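Transcriptional regulator (GntR family) (Enterococcus faecalis, PDB 3DDV) probably controls transcription as a GntR-family regulator, its UTRA domain probably sensing a small effector molecule that alters DNA binding. Local coordinates at residues S33-R39 / E51-Y57; I46-F50 / I100-E105; A111-Q117 / Y129-A135. All blocks are in the same frame, centred on the assembly; numbering follows the deposited sequence.

Contact 1: residues S33-R39 / E51-Y57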
loop_
_atom_site.group_PDB
_atom_site.type_symbol
_atom_site.label_atom_id
_atom_site.label_comp_id
_atom_site.label_asym_id
_atom_site.label_seq_id
_atom_site.Cartn_x
_atom_site.Cartn_y
_atom_site.Cartn_z
ATOM N N SER B 33 26.403 11.120 -29.555
ATOM C CA SER B 33 26.921 9.799 -29.284
ATOM C C SER B 33 26.943 9.492 -27.816
ATOM O O SER B 33 27.144 10.377 -26.981
ATOM C CB SER B 33 28.332 9.704 -29.803
ATOM O OG SER B 33 28.297 9.903 -31.195
ATOM N N ILE B 34 26.773 8.207 -27.532
ATOM C CA ILE B 34 26.911 7.622 -26.211
ATOM C C ILE B 34 27.917 6.476 -26.331
ATOM O O ILE B 34 28.160 5.954 -27.411
ATOM C CB ILE B 34 25.592 7.051 -25.725
ATOM C CG1 ILE B 34 25.092 5.969 -26.709
ATOM C CG2 ILE B 34 24.564 8.170 -25.558
ATOM C CD1 ILE B 34 24.473 4.692 -26.085
ATOM N N LEU B 35 28.535 6.122 -25.217
ATOM C CA LEU B 35 29.372 4.943 -25.117
ATOM C C LEU B 35 28.491 3.873 -24.537
ATOM O O LEU B 35 27.835 4.090 -23.540
ATOM C CB LEU B 35 30.543 5.185 -24.175
ATOM C CG LEU B 35 31.491 3.997 -24.041
ATOM C CD1 LEU B 35 32.140 3.716 -25.429
ATOM C CD2 LEU B 35 32.554 4.243 -22.969
ATOM N N ARG B 36 28.448 2.721 -25.166
ATOM C CA ARG B 36 27.573 1.699 -24.687
ATOM C C ARG B 36 28.410 0.534 -24.381
ATOM O O ARG B 36 29.202 0.109 -25.223
ATOM C CB ARG B 36 26.625 1.304 -25.768
ATOM C CG ARG B 36 25.403 0.659 -25.208
ATOM C CD ARG B 36 25.026 -0.590 -25.933
ATOM N NE ARG B 36 23.621 -0.764 -25.750
ATOM C CZ ARG B 36 22.698 -0.055 -26.391
ATOM N NH1 ARG B 36 23.043 0.870 -27.335
ATOM N NH2 ARG B 36 21.402 -0.296 -26.101
ATOM N N MET B 37 28.294 0.044 -23.166
ATOM C CA MET B 37 29.124 -1.070 -22.708
ATOM C C MET B 37 28.311 -2.071 -21.912
ATOM O O MET B 37 27.346 -1.720 -21.215
ATOM C CB MET B 37 30.355 -0.590 -21.953
ATOM C CG MET B 37 30.180 -0.009 -20.571
ATOM S SD MET B 37 31.780 0.062 -19.700
ATOM C CE MET B 37 31.978 -1.647 -19.168
ATOM N N GLU B 38 28.646 -3.334 -22.129
ATOM C CA GLU B 38 27.936 -4.468 -21.554
ATOM C C GLU B 38 28.945 -5.266 -20.798
ATOM O O GLU B 38 30.058 -5.451 -21.290
ATOM C CB GLU B 38 27.397 -5.357 -22.642
ATOM C CG GLU B 38 26.178 -4.807 -23.261
ATOM C CD GLU B 38 25.713 -5.570 -24.457
ATOM O OE1 GLU B 38 26.287 -6.629 -24.804
ATOM O OE2 GLU B 38 24.762 -5.071 -25.055
ATOM N N ARG B 39 28.552 -5.797 -19.655
ATOM C CA ARG B 39 29.522 -6.321 -18.726
ATOM C C ARG B 39 28.895 -7.396 -17.828
ATOM O O ARG B 39 27.784 -7.229 -17.370
ATOM C CB ARG B 39 29.990 -5.119 -17.921
ATOM C CG ARG B 39 31.063 -5.347 -16.930
ATOM C CD ARG B 39 30.720 -4.696 -15.548
ATOM N NE ARG B 39 30.769 -3.224 -15.560
ATOM C CZ ARG B 39 31.890 -2.496 -15.473
ATOM N NH1 ARG B 39 33.092 -3.069 -15.377
ATOM N NH2 ARG B 39 31.793 -1.166 -15.495
ATOM N N GLU B 51 25.213 -6.153 -16.895
ATOM C CA GLU B 51 24.897 -4.744 -16.866
ATOM C C GLU B 51 25.115 -4.089 -18.236
ATOM O O GLU B 51 26.163 -4.226 -18.826
ATOM C CB GLU B 51 25.807 -4.125 -15.795
ATOM C CG GLU B 51 25.945 -2.614 -15.785
ATOM C CD GLU B 51 26.860 -2.122 -14.684
ATOM O OE1 GLU B 51 26.415 -2.218 -13.478
ATOM O OE2 GLU B 51 27.968 -1.622 -15.037
ATOM N N VAL B 52 24.129 -3.360 -18.715
ATOM C CA VAL B 52 24.322 -2.470 -19.854
ATOM C C VAL B 52 24.476 -1.050 -19.323
ATOM O O VAL B 52 23.632 -0.561 -18.583
ATOM C CB VAL B 52 23.108 -2.493 -20.837
ATOM C CG1 VAL B 52 23.431 -1.718 -22.096
ATOM C CG2 VAL B 52 22.787 -3.878 -21.152
ATOM N N ALA B 53 25.514 -0.364 -19.748
ATOM C CA ALA B 53 25.680 1.000 -19.325
ATOM C C ALA B 53 25.858 1.915 -20.538
ATOM O O ALA B 53 26.595 1.606 -21.468
ATOM C CB ALA B 53 26.839 1.104 -18.370
ATOM N N SER B 54 25.158 3.041 -20.509
ATOM C CA SER B 54 25.279 4.032 -21.550
ATOM C C SER B 54 25.696 5.386 -20.970
ATOM O O SER B 54 25.042 5.910 -20.102
ATOM C CB SER B 54 23.972 4.152 -22.337
ATOM O OG SER B 54 23.808 3.066 -23.240
ATOM N N ILE B 55 26.791 5.939 -21.475
ATOM C CA ILE B 55 27.362 7.193 -20.992
ATOM C C ILE B 55 27.457 8.152 -22.196
ATOM O O ILE B 55 27.837 7.740 -23.262
ATOM C CB ILE B 55 28.777 6.940 -20.437
ATOM C CG1 ILE B 55 28.701 5.913 -19.318
ATOM C CG2 ILE B 55 29.431 8.237 -19.963
ATOM C CD1 ILE B 55 29.802 4.956 -19.309
ATOM N N PRO B 56 27.073 9.419 -22.022
ATOM C CA PRO B 56 27.216 10.388 -23.081
ATOM C C PRO B 56 28.645 10.360 -23.559
ATOM O O PRO B 56 29.536 10.391 -22.713
ATOM C CB PRO B 56 26.907 11.701 -22.376
ATOM C CG PRO B 56 25.969 11.319 -21.320
ATOM C CD PRO B 56 26.442 10.003 -20.824
ATOM N N TYR B 57 28.885 10.255 -24.871
ATOM C CA TYR B 57 30.252 10.058 -25.323
ATOM C C TYR B 57 31.063 11.316 -25.089
ATOM O O TYR B 57 32.257 11.243 -24.935
ATOM C CB TYR B 57 30.357 9.624 -26.804
ATOM C CG TYR B 57 31.764 9.208 -27.213
ATOM C CD1 TYR B 57 32.472 8.339 -26.423
ATOM C CD2 TYR B 57 32.382 9.680 -28.379
ATOM C CE1 TYR B 57 33.757 7.934 -26.736
ATOM C CE2 TYR B 57 33.696 9.264 -28.711
ATOM C CZ TYR B 57 34.364 8.379 -27.855
ATOM O OH TYR B 57 35.645 7.886 -28.039
#
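Arg39 and Glu51 meet twice, through backbone and side chain. Their main chains exchange a pair of hydrogen bonds, and Arg39 NE gives a further one to Glu51 OE2 at 3.3 Å, as part of a salt bridge. The two side chains run alongside each other. The carboxylate oxygen sits near the guanidinium plane, yet NE reaches it from above the carboxylate plane, and the two flat groups stand 88° apart. Met37 CE lies 3.7 Å above the centre of the same guanidinium, covering one face of it.

Along the strands, Leu35 pairs with Ile55 and Met37 with Ala53 in hydrogen-bonded pairs; Ala53 N to Met37 O measures 2.7 Å. Met37 CG sits between the backbone N and the carbonyl carbon (chi1 72°), 4.2 Å from Ala53 CB. Beyond the Ile34-Pro56 pair, Tyr57 N donates to Ser33 O, coming in above the carbonyl plane.

The reverse face carries Arg36, Glu38, Val52 and Ser54. Here Val52 CG2 lies beside Glu38 CG at 4.1 Å, while CG1 approaches Arg36 NE at 3.8 Å. Ser54 OG lies 3.3 Å from Ile34 CD1, but its main hydrogen-bond partner is Glu22, with a weak second bond from Arg131.

Further out, Thr69 O takes a bond from Arg39 NH1, a second anchor for that guanidinium. Strands 34-43 and 46-56, paired antiparallel, form a beta hairpin within the central sheet of the UTRA domain.

Contact 2: residues I46-F50 / I100-E105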
loop_
_atom_site.group_PDB
_atom_site.type_symbol
_atom_site.label_atom_id
_atom_site.label_comp_id
_atom_site.label_asym_id
_atom_site.label_seq_id
_atom_site.Cartn_x
_atom_site.Cartn_y
_atom_site.Cartn_z
ATOM N N ILE B 46 31.323 -17.459 -10.335
ATOM C CA ILE B 46 29.969 -17.615 -10.819
ATOM C C ILE B 46 29.452 -16.206 -11.144
ATOM O O ILE B 46 29.642 -15.267 -10.358
ATOM C CB ILE B 46 29.089 -18.316 -9.787
ATOM C CG1 ILE B 46 29.883 -19.476 -9.110
ATOM C CG2 ILE B 46 27.753 -18.743 -10.436
ATOM C CD1 ILE B 46 29.104 -20.263 -8.003
ATOM N N PRO B 47 28.848 -16.038 -12.331
ATOM C CA PRO B 47 28.317 -14.736 -12.702
ATOM C C PRO B 47 27.156 -14.331 -11.818
ATOM O O PRO B 47 26.226 -15.072 -11.686
ATOM C CB PRO B 47 27.819 -14.926 -14.145
ATOM C CG PRO B 47 27.875 -16.343 -14.434
ATOM C CD PRO B 47 28.672 -17.049 -13.387
ATOM N N ILE B 48 27.222 -13.133 -11.253
ATOM C CA ILE B 48 26.150 -12.574 -10.455
ATOM C C ILE B 48 25.230 -11.727 -11.333
ATOM O O ILE B 48 24.036 -11.681 -11.106
ATOM C CB ILE B 48 26.703 -11.668 -9.339
ATOM C CG1 ILE B 48 27.784 -12.388 -8.519
ATOM C CG2 ILE B 48 25.610 -11.284 -8.396
ATOM C CD1 ILE B 48 27.321 -13.737 -7.853
ATOM N N CYS B 49 25.766 -11.043 -12.337
ATOM C CA CYS B 49 24.998 -9.992 -12.981
ATOM C C CYS B 49 25.501 -9.547 -14.346
ATOM O O CYS B 49 26.653 -9.677 -14.708
ATOM C CB CYS B 49 24.921 -8.789 -12.028
ATOM S SG CYS B 49 26.426 -7.853 -11.844
ATOM N N PHE B 50 24.586 -9.018 -15.116
ATOM C CA PHE B 50 24.872 -8.478 -16.443
ATOM C C PHE B 50 24.364 -7.057 -16.466
ATOM O O PHE B 50 23.199 -6.787 -16.106
ATOM C CB PHE B 50 24.107 -9.271 -17.476
ATOM C CG PHE B 50 24.246 -8.747 -18.847
ATOM C CD1 PHE B 50 25.271 -9.175 -19.650
ATOM C CD2 PHE B 50 23.351 -7.843 -19.344
ATOM C CE1 PHE B 50 25.415 -8.713 -20.919
ATOM C CE2 PHE B 50 23.504 -7.370 -20.597
ATOM C CZ PHE B 50 24.538 -7.811 -21.391
ATOM N N ILE B 100 20.385 -13.596 -21.786
ATOM C CA ILE B 100 20.836 -13.336 -20.418
ATOM C C ILE B 100 21.028 -14.627 -19.651
ATOM O O ILE B 100 21.887 -14.704 -18.789
ATOM C CB ILE B 100 19.903 -12.335 -19.678
ATOM C CG1 ILE B 100 20.395 -10.912 -19.972
ATOM C CG2 ILE B 100 19.891 -12.609 -18.158
ATOM C CD1 ILE B 100 19.334 -9.944 -20.018
ATOM N N ALA B 101 20.259 -15.647 -19.995
ATOM C CA ALA B 101 20.492 -16.957 -19.428
ATOM C C ALA B 101 21.903 -17.462 -19.802
ATOM O O ALA B 101 22.668 -17.874 -18.903
ATOM C CB ALA B 101 19.438 -17.909 -19.889
ATOM N N GLU B 102 22.248 -17.406 -21.102
ATOM C CA GLU B 102 23.577 -17.857 -21.546
ATOM C C GLU B 102 24.621 -17.119 -20.771
ATOM O O GLU B 102 25.500 -17.734 -20.216
ATOM C CB GLU B 102 23.884 -17.580 -23.005
ATOM C CG GLU B 102 22.918 -18.143 -24.075
ATOM C CD GLU B 102 23.398 -17.772 -25.507
ATOM O OE1 GLU B 102 24.654 -17.872 -25.722
ATOM O OE2 GLU B 102 22.545 -17.380 -26.377
ATOM N N TYR B 103 24.514 -15.791 -20.735
ATOM C CA TYR B 103 25.507 -14.952 -20.028
ATOM C C TYR B 103 25.612 -15.217 -18.529
ATOM O O TYR B 103 26.688 -15.160 -17.948
ATOM C CB TYR B 103 25.166 -13.475 -20.156
ATOM C CG TYR B 103 25.329 -12.852 -21.510
ATOM C CD1 TYR B 103 26.429 -13.147 -22.324
ATOM C CD2 TYR B 103 24.419 -11.890 -21.952
ATOM C CE1 TYR B 103 26.584 -12.547 -23.569
ATOM C CE2 TYR B 103 24.564 -11.296 -23.181
ATOM C CZ TYR B 103 25.654 -11.632 -23.971
ATOM O OH TYR B 103 25.786 -11.021 -25.161
ATOM N N LEU B 104 24.485 -15.428 -17.878
ATOM C CA LEU B 104 24.519 -15.601 -16.436
ATOM C C LEU B 104 24.594 -17.074 -16.050
ATOM O O LEU B 104 24.690 -17.406 -14.893
ATOM C CB LEU B 104 23.327 -14.891 -15.809
ATOM C CG LEU B 104 23.427 -13.364 -15.809
ATOM C CD1 LEU B 104 22.181 -12.771 -15.241
ATOM C CD2 LEU B 104 24.582 -12.913 -14.967
ATOM N N GLU B 105 24.602 -17.961 -17.036
ATOM C CA GLU B 105 24.748 -19.389 -16.763
ATOM C C GLU B 105 23.606 -19.823 -15.880
ATOM O O GLU B 105 23.837 -20.316 -14.783
ATOM C CB GLU B 105 26.075 -19.689 -16.063
ATOM C CG GLU B 105 27.206 -18.920 -16.651
ATOM C CD GLU B 105 28.538 -19.559 -16.448
ATOM O OE1 GLU B 105 28.966 -19.832 -15.309
ATOM O OE2 GLU B 105 29.185 -19.768 -17.463
#
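Phe50 and Tyr103 bring their rings together where helix 98-104 packs on the sheet through strand 46-56, a helix-on-sheet contact within the UTRA domain. Axes of the strand and helix segments come within 8.7 Å, and no hydrogen bond links the two segments, so the contact is made by side chains packing on each other and on backbone.

The aromatic part comes first. The two ring planes are nearly parallel, 6° apart, but displaced so far that they barely overlap, with centroids 4.9 Å apart. Phe50 CE1 is 3.5 Å from Tyr103 CD2. Phe50 holds its ring over toward the helix with CG anti to its own N (chi1 176°). Its CD2, on the other side of the ring from CE1, is 4.3 Å from Ile100 CG1.

The aliphatic part centres on Leu104, whose CD2 methyl lies 3.9 Å from Pro47 CB and against the backbone at Cys49. Ile48 and Cys49 form a classic beta bulge there, both facing Arg41 on the neighbouring strand.

The polar bonds come from outside the two segments: Arg138 NH1 bonds to Leu104 O and, weakly, to Pro47 O, tying the helix end to the strand. Glu105, which closes the helix in a Schellman motif, adds a nonbonded contact. Its side chain crosses Pro47 at about a right angle, and Glu105 OE1 comes to 3.4 Å from Pro47 CD.

Contact 3: residues A111-Q117 / Y129-A135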
loop_
_atom_site.group_PDB
_atom_site.type_symbol
_atom_site.label_atom_id
_atom_site.label_comp_id
_atom_site.label_asym_id
_atom_site.label_seq_id
_atom_site.Cartn_x
_atom_site.Cartn_y
_atom_site.Cartn_z
ATOM N N ALA B 111 14.590 -16.315 -12.571
ATOM C CA ALA B 111 14.158 -15.064 -11.967
ATOM C C ALA B 111 15.249 -14.020 -11.918
ATOM O O ALA B 111 16.307 -14.253 -11.305
ATOM C CB ALA B 111 13.686 -15.340 -10.540
ATOM N N ILE B 112 14.973 -12.844 -12.481
ATOM C CA ILE B 112 15.971 -11.765 -12.555
ATOM C C ILE B 112 15.523 -10.559 -11.783
ATOM O O ILE B 112 14.390 -10.137 -11.899
ATOM C CB ILE B 112 16.210 -11.286 -14.001
ATOM C CG1 ILE B 112 16.902 -12.390 -14.841
ATOM C CG2 ILE B 112 16.973 -10.013 -13.971
ATOM C CD1 ILE B 112 18.302 -12.803 -14.371
ATOM N N LEU B 113 16.423 -10.016 -10.976
ATOM C CA LEU B 113 16.151 -8.763 -10.305
ATOM C C LEU B 113 16.757 -7.721 -11.204
ATOM O O LEU B 113 17.973 -7.743 -11.468
ATOM C CB LEU B 113 16.803 -8.675 -8.914
ATOM C CG LEU B 113 16.470 -7.325 -8.278
ATOM C CD1 LEU B 113 15.059 -7.418 -7.708
ATOM C CD2 LEU B 113 17.445 -6.897 -7.270
ATOM N N ARG B 114 15.917 -6.804 -11.659
ATOM C CA ARG B 114 16.351 -5.808 -12.605
ATOM C C ARG B 114 16.416 -4.481 -11.966
ATOM O O ARG B 114 15.470 -4.035 -11.358
ATOM C CB ARG B 114 15.376 -5.676 -13.739
ATOM C CG ARG B 114 15.962 -4.805 -14.845
ATOM C CD ARG B 114 15.241 -4.975 -16.133
ATOM N NE ARG B 114 14.137 -4.076 -16.084
ATOM C CZ ARG B 114 12.969 -4.291 -16.677
ATOM N NH1 ARG B 114 12.779 -5.407 -17.368
ATOM N NH2 ARG B 114 11.981 -3.389 -16.575
ATOM N N VAL B 115 17.533 -3.822 -12.149
ATOM C CA VAL B 115 17.670 -2.465 -11.667
ATOM C C VAL B 115 18.035 -1.596 -12.835
ATOM O O VAL B 115 19.007 -1.855 -13.509
ATOM C CB VAL B 115 18.779 -2.339 -10.600
ATOM C CG1 VAL B 115 18.797 -0.919 -10.024
ATOM C CG2 VAL B 115 18.547 -3.343 -9.562
ATOM N N ARG B 116 17.254 -0.565 -13.058
ATOM C CA ARG B 116 17.605 0.445 -13.997
ATOM C C ARG B 116 17.865 1.709 -13.220
ATOM O O ARG B 116 17.060 2.113 -12.392
ATOM C CB ARG B 116 16.432 0.719 -14.923
ATOM C CG ARG B 116 16.009 -0.431 -15.841
ATOM C CD ARG B 116 15.342 0.174 -16.979
ATOM N NE ARG B 116 14.255 -0.585 -17.570
ATOM C CZ ARG B 116 14.406 -1.438 -18.568
ATOM N NH1 ARG B 116 15.639 -1.743 -19.070
ATOM N NH2 ARG B 116 13.319 -2.019 -19.043
ATOM N N GLN B 117 18.928 2.396 -13.584
ATOM C CA GLN B 117 19.358 3.557 -12.849
ATOM C C GLN B 117 19.842 4.683 -13.756
ATOM O O GLN B 117 20.522 4.412 -14.718
ATOM C CB GLN B 117 20.482 3.098 -11.987
ATOM C CG GLN B 117 21.530 4.106 -11.707
ATOM C CD GLN B 117 22.480 3.587 -10.617
ATOM O OE1 GLN B 117 22.083 2.904 -9.654
ATOM N NE2 GLN B 117 23.742 3.866 -10.809
ATOM N N TYR B 129 23.206 5.780 -17.745
ATOM C CA TYR B 129 21.935 5.057 -17.723
ATOM C C TYR B 129 22.292 3.594 -17.654
ATOM O O TYR B 129 22.857 3.040 -18.566
ATOM C CB TYR B 129 21.140 5.356 -18.987
ATOM C CG TYR B 129 19.880 4.555 -19.116
ATOM C CD1 TYR B 129 19.128 4.241 -18.013
ATOM C CD2 TYR B 129 19.417 4.147 -20.352
ATOM C CE1 TYR B 129 17.961 3.521 -18.121
ATOM C CE2 TYR B 129 18.220 3.441 -20.469
ATOM C CZ TYR B 129 17.514 3.124 -19.336
ATOM O OH TYR B 129 16.352 2.397 -19.404
ATOM N N VAL B 130 22.015 2.964 -16.547
ATOM C CA VAL B 130 22.616 1.662 -16.276
ATOM C C VAL B 130 21.505 0.685 -16.012
ATOM O O VAL B 130 20.530 1.001 -15.318
ATOM C CB VAL B 130 23.642 1.731 -15.086
ATOM C CG1 VAL B 130 24.356 0.397 -14.892
ATOM C CG2 VAL B 130 24.649 2.869 -15.339
ATOM N N ARG B 131 21.597 -0.477 -16.628
ATOM C CA ARG B 131 20.476 -1.407 -16.588
ATOM C C ARG B 131 21.105 -2.739 -16.283
ATOM O O ARG B 131 21.883 -3.286 -17.100
ATOM C CB ARG B 131 19.763 -1.431 -17.921
ATOM C CG ARG B 131 19.253 -0.050 -18.339
ATOM C CD ARG B 131 19.353 0.173 -19.825
ATOM N NE ARG B 131 20.579 0.848 -20.164
ATOM C CZ ARG B 131 20.952 1.125 -21.412
ATOM N NH1 ARG B 131 20.245 0.755 -22.450
ATOM N NH2 ARG B 131 22.074 1.751 -21.626
ATOM N N THR B 132 20.817 -3.215 -15.083
ATOM C CA THR B 132 21.470 -4.361 -14.577
ATOM C C THR B 132 20.485 -5.469 -14.308
ATOM O O THR B 132 19.392 -5.243 -13.824
ATOM C CB THR B 132 22.158 -4.018 -13.332
ATOM O OG1 THR B 132 23.126 -3.023 -13.620
ATOM C CG2 THR B 132 22.820 -5.242 -12.774
ATOM N N GLN B 133 20.924 -6.671 -14.612
ATOM C CA GLN B 133 20.122 -7.836 -14.472
ATOM C C GLN B 133 20.902 -8.851 -13.591
ATOM O O GLN B 133 21.980 -9.391 -13.991
ATOM C CB GLN B 133 19.902 -8.331 -15.886
ATOM C CG GLN B 133 18.495 -8.750 -16.175
ATOM C CD GLN B 133 18.057 -8.457 -17.541
ATOM O OE1 GLN B 133 18.356 -7.396 -18.076
ATOM N NE2 GLN B 133 17.317 -9.374 -18.127
ATOM N N TYR B 134 20.415 -9.052 -12.366
ATOM C CA TYR B 134 21.051 -9.959 -11.377
ATOM C C TYR B 134 20.323 -11.301 -11.368
ATOM O O TYR B 134 19.082 -11.341 -11.407
ATOM C CB TYR B 134 20.905 -9.405 -9.965
ATOM C CG TYR B 134 21.521 -8.063 -9.756
ATOM C CD1 TYR B 134 22.839 -7.939 -9.368
ATOM C CD2 TYR B 134 20.769 -6.928 -9.881
ATOM C CE1 TYR B 134 23.397 -6.702 -9.160
ATOM C CE2 TYR B 134 21.307 -5.721 -9.691
ATOM C CZ TYR B 134 22.628 -5.598 -9.338
ATOM O OH TYR B 134 23.149 -4.344 -9.189
ATOM N N ALA B 135 21.080 -12.393 -11.322
ATOM C CA ALA B 135 20.525 -13.717 -11.015
ATOM C C ALA B 135 19.869 -13.697 -9.646
ATOM O O ALA B 135 20.563 -13.507 -8.664
ATOM C CB ALA B 135 21.623 -14.744 -11.007
#
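The Tyr134 ring lies along the partner strand from Leu113 to Val115. Tyr134 CB is 3.7 Å from Leu113 O, the oxygen that also accepts the Tyr134 backbone N-H in an almost straight bond (175° at the hydrogen). From there the ring runs on with CG beside the backbone N (chi1 -60°), which lays one edge along that strand. CD2 passes Leu113 O at 3.3 Å, near the ring plane, and the next atom, CE2, meets Val115 CG2 at 3.6 Å. Thr132 CG2 stands over one face at the rim, 3.5 Å from Tyr134 CZ, with OH just beyond. Beyond the two segments the ring stacks with Phe139, and CD1, on the opposite edge from CD2, reaches Cys49.

Strands 111-121 and 126-135 make an antiparallel beta hairpin of the UTRA sheet, with Leu113, Val115, Gln117, Val130, Thr132 and Tyr134 on one face. Leu113 there also packs on Leu113 of the second subunit, so this face takes part in subunit contact.

On the other face Arg116 runs alongside Tyr129, CD lying 3.4 Å from the phenolic OH, with guanidinium and ring planes 42° apart. Arg131 turns back over Tyr129 and puts NE 3.4 Å above the ring, near its rim. Its NH2 makes weak bonds to Tyr129 O and to Ser54 OG. The nearest atom of the Tyr129 side chain lies about 3 Å from a bound magnesium ion.

In the fold
All three contacts belong to one antiparallel sheet of the UTRA domain, in which strands 34-43, 46-56, 126-135 and 111-121 lie side by side. Contact 1 is the first hairpin and contact 3 the later one; their centres are about 15 Å apart, and strands 46-56 and 126-135 join them edge to edge. Contact 2 uses the early half of strand 46-56, its centre about 19 Å from contact 1 and 12 Å from contact 3, and adds helix 98-104. Along the chain, contacts 1 and 2, whose segments alternate, both close before contact 3 opens. The two hairpins supply the four inner strands, flanked by 8-16 and 84-95, and the helix packs near one end.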